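DUF655 domain-containing protein (Archaeoglobus fulgidus, PDB 2I5H) is of unknown function but joins an antiparallel sheet to a helical part resembling helix-hairpin-helix domains, which would be consistent with nucleic acid binding. Local coordinates at residues D34-P37 with I38-E42; G77-D80 with V81-K84; L89-E92 with D93-P96; K111-E114 with K115-V118; P138-G141 with K142-W146. All coordinates share one frame; numbering follows the deposited sequence.

The five contacts are all local and follow one another along the chain. Interactions 1 and 2 lie on the surface of the sheet-bearing end, their centres about 22 Å apart, and both rest on an arginine that reaches a backbone carbonyl. Interaction 3 is partly buried at the passage from strand 82-88 to helix 96-111; it pairs a charged outer side with an apolar inner one. Interactions 2 and 3 lie towards opposite ends of that same strand. Interactions 4 and 5 begin helices 114-121 and 142-154, and depend more on backbone bonds and aliphatic packing. Interaction 4 is at the surface, interaction 5 partly buried. Interactions 1 and 5 are farthest apart, about 50 Å between centres.

Interaction 1 of 5, residues D34-P37 with I38-E42; sequences DKRP and IHRRE
R41 reaches back along the loop to the carbonyl of R36. Its extended chain slides past D34 in the opposite direction, and the guanidinium takes the oxygen side-on. R41 NE bonds R36 O at 2.8 Å, and R41 NH2 bonds the same R36 O at 3.0 Å. D34 O lies over one face of this guanidinium and I38 CG2 over the opposite face. This is the tight part. Beside it the 3-10 turn is tied by R40 N to P37 O at 2.9 Å. D34 makes an Asx turn. A chi1 of -161° sets the carboxylate beside its carbonyl carbon, where D34 OD1 takes R36 N at 2.9 Å, while the R36 guanidinium pairs with both carboxylate oxygens through NE and NH2. The far side of R36 is looser. Two waters link it to E42, one weakly held by R36, and E42 also pairs with K86. R40 NH2 stands 4.0 Å from R36 NH1, the two guanidinium planes almost perpendicular. An alanine for R41 removes both donors to R36 O, and the loop would probably move more freely. The D34 carboxylate, paired with R36 and close to R41, probably stays charged and offsets part of the positive charge.

Interaction 2 of 5, residues G77-D80 with V81-K84; sequences GERD and VVYK
The R79 guanidinium meets Y83 O at its edge, close to its own plane. R79 NH1 bonds Y83 O at 3.1 Å with an N-H...O angle of 146°. The bond is moderately bent, and the donor stands tilted from the carbonyl plane of Y83. K84 CA also lies near that edge, 3.9 Å from R79 NH1. V82 CG1 approaches the guanidinium obliquely. The Y83 ring has K84 CG over the centre of one face, 3.7 Å above its plane. R79 is extended from CG to NE. Its chain starts out beside its own backbone N (chi1 -64°) and runs alongside the backbone of V82 and Y83. R79 CB passes 3.2 Å from V82 O, and R79 CD comes within 4.2 Å of V82 CG1. The loop 77-80 here enters strand 82-88, an outermost strand of the five-stranded antiparallel sheet. Y83 pairs through its backbone with S59 of strand 55-60, and buried V82 packs on V58, V72 and I74. R79 has a second anchor, since R79 NE bonds G75 O on the incoming loop. A leucine in its place has no N-H for Y83 O or G75 O, and the loop would probably be less firmly tied to the strand. K84 NZ stays 5.7 Å from R79 NH1, two like charges not in contact.

Interaction 3 of 5, residues L89-E92 with D93-P96; sequences LRYE and DLTP
R90 and D93 face each other side-on, their guanidinium and carboxylate planes only 18° apart. R90 NE bonds D93 OD2 at 2.8 Å, and R90 NH2 bonds D93 OD1 at 2.9 Å. Both bonds are nearly straight and lie in the guanidinium plane. R90 N also bonds D93 OD2, at 2.9 Å, using the anti lone pair. One carboxylate oxygen therefore takes a backbone and a side-chain N-H, and the three bonds together hold the D93 carboxylate against turning. A chi1 of -57° folds D93 back toward R90. E92 runs beside D93 and points the same way, and its carboxylate carbon lies over the centre of one face of the R90 guanidinium. R90 NH2 is 3.2 Å from E92 OE1, a salt bridge by charge alone with no N-H aimed at the oxygen. The three residues form a salt-bridge network. L94 turns to the apolar side. It crosses Y91 at about a right angle, L94 CD1 lying 3.9 Å from Y91 CD1, and L94 CD2 reaches L89 CD1 at 4.2 Å. Backbone bonds from D93 N to R90 O and from L94 N to Y91 O close the turn. The turn follows strand 82-88. Y91 and L94 pack on K99 and L102 of helix 96-111, L89 and L94 on L55 of strand 55-60, and T95 OG1 caps the helix at A98 N.

Interaction 4 of 5, residues K111-E114 with K115-V118; sequences KQDE and KKYV
The aliphatic part of E114 overlaps V118, one turn further on, with E114 CG 3.3 Å from V118 CG1. This is the first turn of helix 114-121, and D113 stands at its N-cap position. The two side chains cross at a slant, and the packing is close. With chi1 at -174° the E114 chain leaves on the side away from its own N and stays extended. The carboxylate reaches the start of helix 160-166, where E114 OE2 makes a weak hydrogen bond to F160 N; the side chain also touches S159 in the loop before it. The D113 side chain makes no capping bond. The backbone carbonyl of D113 does take part: K116 N bonds D113 O weakly, at 3.2 Å. The same oxygen lies at the edge of the Y117 ring, near its plane, with Y117 CD1 3.3 Å away. The Y117 side chain also touches F53. The contact thus joins the short link after helix 96-111 to the next helix. E114 O gathers the turn together. It takes a weak bond from Y117 N at 3.0 Å and a strong one from V118 N. The latter, V118 N to E114 O, is 2.8 Å long, almost straight at 176°, and nearly in line with the carbonyl bond.

Interaction 5 of 5, residues P138-G141 with K142-W146; sequences PGVG and KKMMW
V140 packs against M144 at about a right angle, V140 CG1 lying 3.9 Å from M144 CG. This is the P-G-V-G turn that leads into helix 142-154, and its sequence resembles the hairpin of helix-hairpin-helix motifs. V140 CG2 adds a second touch, 4.2 Å from M144 CG. Heading off opposite its own backbone N (chi1 -168°), M144 brings its aliphatic root under V140 before the chain bends off towards I170. Next to this pair lies the backbone tie. G141, the N-cap residue, offers its carbonyl to the helix: M145 N bonds G141 O at 2.8 Å, with an N-H...O angle of 167°. M145 CB also comes to 3.5 Å from G141 O. A second shell holds these groups in place. V140 rests on L176 of helix 173-186, and P138 lies on S179 and R180 of that helix. Buried M145 packs on H132, L134 and E135, and K142 NZ forms a salt bridge with E135. In related hairpins such turns often face nucleic acid, but no such role is established here. G139 has phi of 99°, and a side chain at this point would press on the carbonyl oxygen of P138.

Interaction 1 of 5, residues D34-P37 with I38-E42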
loop_
_atom_site.group_PDB
_atom_site.type_symbol
_atom_site.label_atom_id
_atom_site.label_comp_id
_atom_site.label_asym_id
_atom_site.label_seq_id
_atom_site.Cartn_x
_atom_site.Cartn_y
_atom_site.Cartn_z
ATOM N N ASP A 34 9.210 -9.613 -23.168
ATOM C CA ASP A 34 9.488 -11.042 -23.004
ATOM C C ASP A 34 10.143 -11.572 -24.279
ATOM O O ASP A 34 9.605 -11.402 -25.373
ATOM C CB ASP A 34 8.179 -11.801 -22.743
ATOM C CG ASP A 34 8.402 -13.171 -22.119
ATOM O OD1 ASP A 34 9.295 -13.907 -22.577
ATOM O OD2 ASP A 34 7.665 -13.516 -21.170
ATOM N N LYS A 35 11.292 -12.224 -24.137
ATOM C CA LYS A 35 12.012 -12.748 -25.291
ATOM C C LYS A 35 11.638 -14.167 -25.693
ATOM O O LYS A 35 12.087 -14.662 -26.728
ATOM C CB LYS A 35 13.520 -12.663 -25.046
ATOM C CG LYS A 35 14.028 -11.232 -24.954
ATOM C CD LYS A 35 15.550 -11.177 -24.888
ATOM C CE LYS A 35 16.039 -9.732 -24.888
ATOM N NZ LYS A 35 17.525 -9.655 -24.862
ATOM N N ARG A 36 10.817 -14.822 -24.878
ATOM C CA ARG A 36 10.389 -16.184 -25.168
ATOM C C ARG A 36 9.248 -16.192 -26.192
ATOM O O ARG A 36 8.512 -15.215 -26.322
ATOM C CB ARG A 36 9.932 -16.860 -23.875
ATOM C CG ARG A 36 10.991 -16.863 -22.775
ATOM C CD ARG A 36 10.402 -17.333 -21.457
ATOM N NE ARG A 36 9.277 -16.492 -21.047
ATOM C CZ ARG A 36 8.395 -16.832 -20.114
ATOM N NH1 ARG A 36 8.513 -17.996 -19.484
ATOM N NH2 ARG A 36 7.383 -16.021 -19.824
ATOM N N PRO A 37 9.102 -17.295 -26.946
ATOM C CA PRO A 37 8.031 -17.397 -27.947
ATOM C C PRO A 37 6.683 -17.163 -27.265
ATOM O O PRO A 37 6.495 -17.536 -26.107
ATOM C CB PRO A 37 8.182 -18.823 -28.465
ATOM C CG PRO A 37 9.667 -19.053 -28.361
ATOM C CD PRO A 37 9.981 -18.476 -26.993
ATOM N N ILE A 38 5.745 -16.554 -27.985
ATOM C CA ILE A 38 4.436 -16.242 -27.424
ATOM C C ILE A 38 3.714 -17.375 -26.705
ATOM O O ILE A 38 3.095 -17.145 -25.668
ATOM C CB ILE A 38 3.469 -15.700 -28.501
ATOM C CG1 ILE A 38 3.109 -16.808 -29.494
ATOM C CG2 ILE A 38 4.102 -14.518 -29.210
ATOM C CD1 ILE A 38 1.972 -16.445 -30.431
ATOM N N HIS A 39 3.791 -18.590 -27.240
ATOM C CA HIS A 39 3.093 -19.716 -26.625
ATOM C C HIS A 39 3.623 -20.109 -25.252
ATOM O O HIS A 39 2.997 -20.895 -24.545
ATOM C CB HIS A 39 3.098 -20.939 -27.557
ATOM C CG HIS A 39 4.412 -21.655 -27.623
ATOM N ND1 HIS A 39 5.457 -21.228 -28.414
ATOM C CD2 HIS A 39 4.849 -22.769 -26.991
ATOM C CE1 HIS A 39 6.481 -22.048 -28.266
ATOM N NE2 HIS A 39 6.139 -22.992 -27.407
ATOM N N ARG A 40 4.773 -19.568 -24.864
ATOM C CA ARG A 40 5.329 -19.896 -23.560
ATOM C C ARG A 40 5.107 -18.793 -22.528
ATOM O O ARG A 40 5.406 -18.971 -21.343
ATOM C CB ARG A 40 6.822 -20.212 -23.686
ATOM C CG ARG A 40 7.100 -21.475 -24.504
ATOM C CD ARG A 40 8.396 -22.127 -24.063
ATOM N NE ARG A 40 8.400 -22.290 -22.614
ATOM C CZ ARG A 40 9.256 -21.684 -21.795
ATOM N NH1 ARG A 40 10.192 -20.879 -22.284
ATOM N NH2 ARG A 40 9.150 -21.858 -20.485
ATOM N N ARG A 41 4.569 -17.659 -22.970
ATOM C CA ARG A 41 4.322 -16.544 -22.060
ATOM C C ARG A 41 3.004 -16.745 -21.326
ATOM O O ARG A 41 1.994 -17.081 -21.933
ATOM C CB ARG A 41 4.271 -15.231 -22.836
ATOM C CG ARG A 41 5.479 -15.004 -23.710
ATOM C CD ARG A 41 5.399 -13.677 -24.442
ATOM N NE ARG A 41 6.373 -13.623 -25.523
ATOM C CZ ARG A 41 6.473 -12.621 -26.391
ATOM N NH1 ARG A 41 5.660 -11.576 -26.300
ATOM N NH2 ARG A 41 7.374 -12.677 -27.366
ATOM N N GLU A 42 3.005 -16.541 -20.018
ATOM C CA GLU A 42 1.769 -16.716 -19.281
ATOM C C GLU A 42 1.183 -15.390 -18.823
ATOM O O GLU A 42 1.873 -14.370 -18.767
ATOM C CB GLU A 42 1.994 -17.658 -18.093
ATOM C CG GLU A 42 2.885 -17.144 -16.983
ATOM C CD GLU A 42 3.426 -18.287 -16.121
ATOM O OE1 GLU A 42 2.661 -19.230 -15.803
ATOM O OE2 GLU A 42 4.616 -18.238 -15.756
HETATM O O HOH W 1 5.909 -16.049 -16.985
HETATM O O HOH W 2 6.516 -19.510 -17.322
#

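Interaction 2 of 5, residues G77-D80 with V81-K84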
loop_
_atom_site.group_PDB
_atom_site.type_symbol
_atom_site.label_atom_id
_atom_site.label_comp_id
_atom_site.label_asym_id
_atom_site.label_seq_id
_atom_site.Cartn_x
_atom_site.Cartn_y
_atom_site.Cartn_z
ATOM N N GLY A 77 -4.536 -21.952 0.424
ATOM C CA GLY A 77 -5.659 -22.758 -0.024
ATOM C C GLY A 77 -5.914 -22.639 -1.514
ATOM O O GLY A 77 -5.055 -22.188 -2.286
ATOM N N GLU A 78 -7.102 -23.066 -1.926
ATOM C CA GLU A 78 -7.504 -22.984 -3.323
ATOM C C GLU A 78 -7.579 -21.507 -3.712
ATOM O O GLU A 78 -8.155 -20.703 -2.984
ATOM C CB GLU A 78 -8.884 -23.619 -3.502
ATOM C CG GLU A 78 -9.364 -23.692 -4.936
ATOM C CD GLU A 78 -10.801 -24.191 -5.033
ATOM O OE1 GLU A 78 -11.253 -24.871 -4.086
ATOM O OE2 GLU A 78 -11.465 -23.914 -6.052
ATOM N N ARG A 79 -6.992 -21.162 -4.855
ATOM C CA ARG A 79 -6.993 -19.783 -5.359
ATOM C C ARG A 79 -7.869 -19.726 -6.599
ATOM O O ARG A 79 -7.629 -20.451 -7.563
ATOM C CB ARG A 79 -5.572 -19.348 -5.738
ATOM C CG ARG A 79 -4.595 -19.300 -4.577
ATOM C CD ARG A 79 -3.163 -19.104 -5.075
ATOM N NE ARG A 79 -2.199 -19.088 -3.977
ATOM C CZ ARG A 79 -0.890 -19.264 -4.125
ATOM N NH1 ARG A 79 -0.369 -19.469 -5.329
ATOM N NH2 ARG A 79 -0.098 -19.262 -3.060
ATOM N N ASP A 80 -8.866 -18.852 -6.582
ATOM C CA ASP A 80 -9.793 -18.733 -7.700
ATOM C C ASP A 80 -9.267 -17.961 -8.903
ATOM O O ASP A 80 -9.720 -18.189 -10.026
ATOM C CB ASP A 80 -11.095 -18.067 -7.241
ATOM C CG ASP A 80 -11.797 -18.840 -6.146
ATOM O OD1 ASP A 80 -11.926 -20.075 -6.272
ATOM O OD2 ASP A 80 -12.236 -18.207 -5.164
ATOM N N VAL A 81 -8.315 -17.058 -8.679
ATOM C CA VAL A 81 -7.806 -16.235 -9.775
ATOM C C VAL A 81 -6.298 -16.339 -9.992
ATOM O O VAL A 81 -5.841 -16.522 -11.124
ATOM C CB VAL A 81 -8.202 -14.754 -9.548
ATOM C CG1 VAL A 81 -7.613 -13.865 -10.639
ATOM C CG2 VAL A 81 -9.723 -14.630 -9.546
ATOM N N VAL A 82 -5.532 -16.220 -8.915
ATOM C CA VAL A 82 -4.080 -16.318 -9.008
ATOM C C VAL A 82 -3.659 -17.770 -9.212
ATOM O O VAL A 82 -4.246 -18.686 -8.629
ATOM C CB VAL A 82 -3.408 -15.760 -7.724
ATOM C CG1 VAL A 82 -1.910 -16.081 -7.714
ATOM C CG2 VAL A 82 -3.627 -14.260 -7.644
ATOM N N TYR A 83 -2.661 -17.993 -10.061
ATOM C CA TYR A 83 -2.169 -19.342 -10.268
ATOM C C TYR A 83 -1.000 -19.515 -9.307
ATOM O O TYR A 83 -1.157 -20.106 -8.243
ATOM C CB TYR A 83 -1.740 -19.557 -11.727
ATOM C CG TYR A 83 -1.187 -20.937 -12.032
ATOM C CD1 TYR A 83 -1.663 -22.077 -11.371
ATOM C CD2 TYR A 83 -0.199 -21.106 -12.997
ATOM C CE1 TYR A 83 -1.156 -23.348 -11.671
ATOM C CE2 TYR A 83 0.309 -22.360 -13.303
ATOM C CZ TYR A 83 -0.171 -23.478 -12.635
ATOM O OH TYR A 83 0.360 -24.709 -12.937
ATOM N N LYS A 84 0.159 -18.956 -9.653
ATOM C CA LYS A 84 1.335 -19.072 -8.801
ATOM C C LYS A 84 1.960 -17.713 -8.475
ATOM O O LYS A 84 1.829 -16.756 -9.244
ATOM C CB LYS A 84 2.389 -19.936 -9.500
ATOM C CG LYS A 84 1.933 -21.349 -9.852
ATOM C CD LYS A 84 1.638 -22.157 -8.596
ATOM C CE LYS A 84 1.285 -23.595 -8.941
ATOM N NZ LYS A 84 1.062 -24.416 -7.720
#

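Interaction 3 of 5, residues L89-E92 with D93-P96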
loop_
_atom_site.group_PDB
_atom_site.type_symbol
_atom_site.label_atom_id
_atom_site.label_comp_id
_atom_site.label_asym_id
_atom_site.label_seq_id
_atom_site.Cartn_x
_atom_site.Cartn_y
_atom_site.Cartn_z
ATOM N N LEU A 89 8.699 -8.129 -5.747
ATOM C CA LEU A 89 9.223 -7.053 -6.583
ATOM C C LEU A 89 9.710 -5.833 -5.822
ATOM O O LEU A 89 9.266 -5.569 -4.716
ATOM C CB LEU A 89 8.128 -6.583 -7.545
ATOM C CG LEU A 89 7.423 -7.633 -8.408
ATOM C CD1 LEU A 89 6.240 -6.991 -9.127
ATOM C CD2 LEU A 89 8.407 -8.223 -9.401
ATOM N N ARG A 90 10.630 -5.095 -6.441
ATOM C CA ARG A 90 11.120 -3.841 -5.886
ATOM C C ARG A 90 10.232 -2.819 -6.591
ATOM O O ARG A 90 9.565 -3.142 -7.576
ATOM C CB ARG A 90 12.573 -3.569 -6.290
ATOM C CG ARG A 90 13.570 -4.589 -5.806
ATOM C CD ARG A 90 14.901 -4.424 -6.551
ATOM N NE ARG A 90 14.736 -4.628 -7.986
ATOM C CZ ARG A 90 15.727 -4.615 -8.873
ATOM N NH1 ARG A 90 16.977 -4.404 -8.474
ATOM N NH2 ARG A 90 15.467 -4.823 -10.160
ATOM N N TYR A 91 10.221 -1.585 -6.109
ATOM C CA TYR A 91 9.399 -0.573 -6.754
ATOM C C TYR A 91 9.747 -0.421 -8.239
ATOM O O TYR A 91 8.861 -0.237 -9.075
ATOM C CB TYR A 91 9.575 0.774 -6.061
ATOM C CG TYR A 91 8.727 1.852 -6.684
ATOM C CD1 TYR A 91 7.371 1.960 -6.382
ATOM C CD2 TYR A 91 9.274 2.751 -7.598
ATOM C CE1 TYR A 91 6.577 2.944 -6.974
ATOM C CE2 TYR A 91 8.496 3.733 -8.193
ATOM C CZ TYR A 91 7.152 3.829 -7.880
ATOM O OH TYR A 91 6.381 4.814 -8.460
ATOM N N GLU A 92 11.033 -0.508 -8.566
ATOM C CA GLU A 92 11.481 -0.342 -9.951
ATOM C C GLU A 92 11.003 -1.431 -10.899
ATOM O O GLU A 92 10.956 -1.228 -12.110
ATOM C CB GLU A 92 13.010 -0.270 -10.011
ATOM C CG GLU A 92 13.716 -1.554 -9.587
ATOM C CD GLU A 92 15.209 -1.372 -9.427
ATOM O OE1 GLU A 92 15.964 -1.652 -10.385
ATOM O OE2 GLU A 92 15.625 -0.939 -8.336
ATOM N N ASP A 93 10.652 -2.586 -10.350
ATOM C CA ASP A 93 10.188 -3.697 -11.176
ATOM C C ASP A 93 8.730 -3.562 -11.582
ATOM O O ASP A 93 8.244 -4.330 -12.408
ATOM C CB ASP A 93 10.404 -5.018 -10.436
ATOM C CG ASP A 93 11.853 -5.227 -10.052
ATOM O OD1 ASP A 93 12.701 -5.264 -10.970
ATOM O OD2 ASP A 93 12.145 -5.349 -8.844
ATOM N N LEU A 94 8.029 -2.600 -10.993
ATOM C CA LEU A 94 6.629 -2.383 -11.340
ATOM C C LEU A 94 6.536 -1.785 -12.737
ATOM O O LEU A 94 7.401 -1.006 -13.145
ATOM C CB LEU A 94 5.960 -1.427 -10.349
ATOM C CG LEU A 94 5.729 -1.905 -8.914
ATOM C CD1 LEU A 94 5.170 -0.750 -8.095
ATOM C CD2 LEU A 94 4.755 -3.092 -8.910
ATOM N N THR A 95 5.496 -2.163 -13.473
ATOM C CA THR A 95 5.287 -1.617 -14.810
ATOM C C THR A 95 4.886 -0.155 -14.625
ATOM O O THR A 95 4.564 0.271 -13.519
ATOM C CB THR A 95 4.135 -2.329 -15.548
ATOM O OG1 THR A 95 2.917 -2.149 -14.813
ATOM C CG2 THR A 95 4.426 -3.809 -15.711
ATOM N N PRO A 96 4.914 0.639 -15.707
ATOM C CA PRO A 96 4.533 2.051 -15.602
ATOM C C PRO A 96 3.094 2.182 -15.116
ATOM O O PRO A 96 2.777 3.035 -14.287
ATOM C CB PRO A 96 4.703 2.555 -17.032
ATOM C CG PRO A 96 5.867 1.740 -17.525
ATOM C CD PRO A 96 5.496 0.349 -17.029
#

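Interaction 4 of 5, residues K111-E114 with K115-V118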
loop_
_atom_site.group_PDB
_atom_site.type_symbol
_atom_site.label_atom_id
_atom_site.label_comp_id
_atom_site.label_asym_id
_atom_site.label_seq_id
_atom_site.Cartn_x
_atom_site.Cartn_y
_atom_site.Cartn_z
ATOM N N LYS A 111 -8.430 2.553 3.384
ATOM C CA LYS A 111 -9.811 2.968 3.624
ATOM C C LYS A 111 -10.695 1.782 4.011
ATOM O O LYS A 111 -11.763 1.962 4.599
ATOM C CB LYS A 111 -10.394 3.650 2.384
ATOM C CG LYS A 111 -9.836 5.037 2.105
ATOM C CD LYS A 111 -10.512 5.664 0.894
ATOM C CE LYS A 111 -10.049 7.092 0.667
ATOM N NZ LYS A 111 -10.734 7.711 -0.504
ATOM N N GLN A 112 -10.253 0.573 3.679
ATOM C CA GLN A 112 -11.018 -0.630 3.998
ATOM C C GLN A 112 -10.663 -1.127 5.392
ATOM O O GLN A 112 -11.243 -2.093 5.889
ATOM C CB GLN A 112 -10.732 -1.734 2.974
ATOM C CG GLN A 112 -10.772 -1.262 1.530
ATOM C CD GLN A 112 -12.073 -0.575 1.164
ATOM O OE1 GLN A 112 -12.152 0.126 0.156
ATOM N NE2 GLN A 112 -13.106 -0.781 1.976
ATOM N N ASP A 113 -9.706 -0.453 6.019
ATOM C CA ASP A 113 -9.254 -0.810 7.354
ATOM C C ASP A 113 -8.850 0.474 8.074
ATOM O O ASP A 113 -7.786 0.562 8.688
ATOM C CB ASP A 113 -8.076 -1.780 7.245
ATOM C CG ASP A 113 -7.576 -2.251 8.591
ATOM O OD1 ASP A 113 -8.411 -2.543 9.475
ATOM O OD2 ASP A 113 -6.341 -2.343 8.756
ATOM N N GLU A 114 -9.725 1.470 7.977
ATOM C CA GLU A 114 -9.510 2.777 8.585
ATOM C C GLU A 114 -9.150 2.650 10.059
ATOM O O GLU A 114 -8.244 3.325 10.546
ATOM C CB GLU A 114 -10.774 3.629 8.427
ATOM C CG GLU A 114 -10.627 5.070 8.883
ATOM C CD GLU A 114 -11.892 5.878 8.669
ATOM O OE1 GLU A 114 -12.349 5.982 7.513
ATOM O OE2 GLU A 114 -12.432 6.414 9.657
ATOM N N LYS A 115 -9.864 1.773 10.757
ATOM C CA LYS A 115 -9.644 1.538 12.180
ATOM C C LYS A 115 -8.168 1.399 12.546
ATOM O O LYS A 115 -7.679 2.069 13.455
ATOM C CB LYS A 115 -10.399 0.279 12.615
ATOM C CG LYS A 115 -10.250 -0.066 14.089
ATOM C CD LYS A 115 -10.827 1.027 14.975
ATOM C CE LYS A 115 -10.711 0.662 16.446
ATOM N NZ LYS A 115 -11.270 1.721 17.333
ATOM N N LYS A 116 -7.462 0.528 11.832
ATOM C CA LYS A 116 -6.048 0.284 12.097
ATOM C C LYS A 116 -5.131 1.488 11.895
ATOM O O LYS A 116 -4.159 1.656 12.634
ATOM C CB LYS A 116 -5.552 -0.884 11.240
ATOM C CG LYS A 116 -6.141 -2.237 11.631
ATOM C CD LYS A 116 -5.705 -2.656 13.031
ATOM C CE LYS A 116 -4.192 -2.820 13.115
ATOM N NZ LYS A 116 -3.731 -3.116 14.501
ATOM N N TYR A 117 -5.426 2.326 10.907
ATOM C CA TYR A 117 -4.585 3.490 10.651
ATOM C C TYR A 117 -4.964 4.717 11.470
ATOM O O TYR A 117 -4.089 5.464 11.906
ATOM C CB TYR A 117 -4.574 3.815 9.154
ATOM C CG TYR A 117 -3.988 2.681 8.347
ATOM C CD1 TYR A 117 -4.793 1.645 7.878
ATOM C CD2 TYR A 117 -2.611 2.587 8.148
ATOM C CE1 TYR A 117 -4.243 0.541 7.239
ATOM C CE2 TYR A 117 -2.051 1.488 7.513
ATOM C CZ TYR A 117 -2.870 0.468 7.063
ATOM O OH TYR A 117 -2.310 -0.634 6.462
ATOM N N VAL A 118 -6.259 4.934 11.681
ATOM C CA VAL A 118 -6.683 6.069 12.492
ATOM C C VAL A 118 -6.163 5.794 13.896
ATOM O O VAL A 118 -6.057 6.696 14.725
ATOM C CB VAL A 118 -8.222 6.206 12.543
ATOM C CG1 VAL A 118 -8.751 6.617 11.182
ATOM C CG2 VAL A 118 -8.849 4.897 12.984
#

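Interaction 5 of 5, residues P138-G141 with K142-W146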
loop_
_atom_site.group_PDB
_atom_site.type_symbol
_atom_site.label_atom_id
_atom_site.label_comp_id
_atom_site.label_asym_id
_atom_site.label_seq_id
_atom_site.Cartn_x
_atom_site.Cartn_y
_atom_site.Cartn_z
ATOM N N PRO A 138 5.487 11.751 5.599
ATOM C CA PRO A 138 5.853 12.815 4.660
ATOM C C PRO A 138 4.779 13.901 4.658
ATOM O O PRO A 138 3.609 13.624 4.396
ATOM C CB PRO A 138 5.936 12.080 3.324
ATOM C CG PRO A 138 6.380 10.706 3.727
ATOM C CD PRO A 138 5.508 10.436 4.934
ATOM N N GLY A 139 5.179 15.132 4.959
ATOM C CA GLY A 139 4.223 16.224 4.988
ATOM C C GLY A 139 3.765 16.559 6.396
ATOM O O GLY A 139 2.788 17.288 6.586
ATOM N N VAL A 140 4.465 16.020 7.388
ATOM C CA VAL A 140 4.139 16.273 8.787
ATOM C C VAL A 140 5.406 16.622 9.555
ATOM O O VAL A 140 6.217 15.749 9.866
ATOM C CB VAL A 140 3.477 15.048 9.446
ATOM C CG1 VAL A 140 3.270 15.305 10.933
ATOM C CG2 VAL A 140 2.149 14.756 8.775
ATOM N N GLY A 141 5.573 17.907 9.852
ATOM C CA GLY A 141 6.746 18.353 10.578
ATOM C C GLY A 141 6.452 18.687 12.027
ATOM O O GLY A 141 5.379 18.374 12.541
ATOM N N LYS A 142 7.410 19.333 12.684
ATOM C CA LYS A 142 7.271 19.717 14.086
ATOM C C LYS A 142 5.945 20.410 14.397
ATOM O O LYS A 142 5.229 20.013 15.317
ATOM C CB LYS A 142 8.434 20.628 14.494
ATOM C CG LYS A 142 9.783 19.923 14.623
ATOM C CD LYS A 142 9.769 18.907 15.760
ATOM C CE LYS A 142 11.168 18.371 16.060
ATOM N NZ LYS A 142 11.778 17.658 14.903
ATOM N N LYS A 143 5.619 21.444 13.632
ATOM C CA LYS A 143 4.380 22.179 13.854
ATOM C C LYS A 143 3.156 21.272 13.756
ATOM O O LYS A 143 2.297 21.273 14.640
ATOM C CB LYS A 143 4.253 23.321 12.843
ATOM C CG LYS A 143 3.041 24.215 13.077
ATOM C CD LYS A 143 2.945 25.327 12.044
ATOM C CE LYS A 143 2.668 24.786 10.647
ATOM N NZ LYS A 143 2.580 25.886 9.640
ATOM N N MET A 144 3.088 20.492 12.683
ATOM C CA MET A 144 1.957 19.599 12.464
ATOM C C MET A 144 1.824 18.500 13.515
ATOM O O MET A 144 0.719 18.203 13.962
ATOM C CB MET A 144 2.044 18.971 11.069
ATOM C CG MET A 144 0.778 18.247 10.644
ATOM S SD MET A 144 -0.673 19.312 10.780
ATOM C CE MET A 144 -0.356 20.477 9.449
ATOM N N MET A 145 2.940 17.896 13.908
ATOM C CA MET A 145 2.888 16.833 14.908
ATOM C C MET A 145 2.280 17.345 16.211
ATOM O O MET A 145 1.413 16.696 16.794
ATOM C CB MET A 145 4.284 16.271 15.183
ATOM C CG MET A 145 5.232 17.249 15.846
ATOM S SD MET A 145 6.621 16.439 16.648
ATOM C CE MET A 145 5.883 16.009 18.218
ATOM N N TRP A 146 2.735 18.507 16.670
ATOM C CA TRP A 146 2.206 19.075 17.903
ATOM C C TRP A 146 0.734 19.425 17.742
ATOM O O TRP A 146 -0.046 19.318 18.690
ATOM C CB TRP A 146 3.011 20.312 18.316
ATOM C CG TRP A 146 4.316 19.960 18.974
ATOM C CD1 TRP A 146 5.569 20.216 18.504
ATOM C CD2 TRP A 146 4.486 19.260 20.212
ATOM N NE1 TRP A 146 6.513 19.717 19.372
ATOM C CE2 TRP A 146 5.875 19.126 20.430
ATOM C CE3 TRP A 146 3.598 18.733 21.161
ATOM C CZ2 TRP A 146 6.399 18.485 21.558
ATOM C CZ3 TRP A 146 4.119 18.095 22.284
ATOM C CH2 TRP A 146 5.508 17.978 22.472
#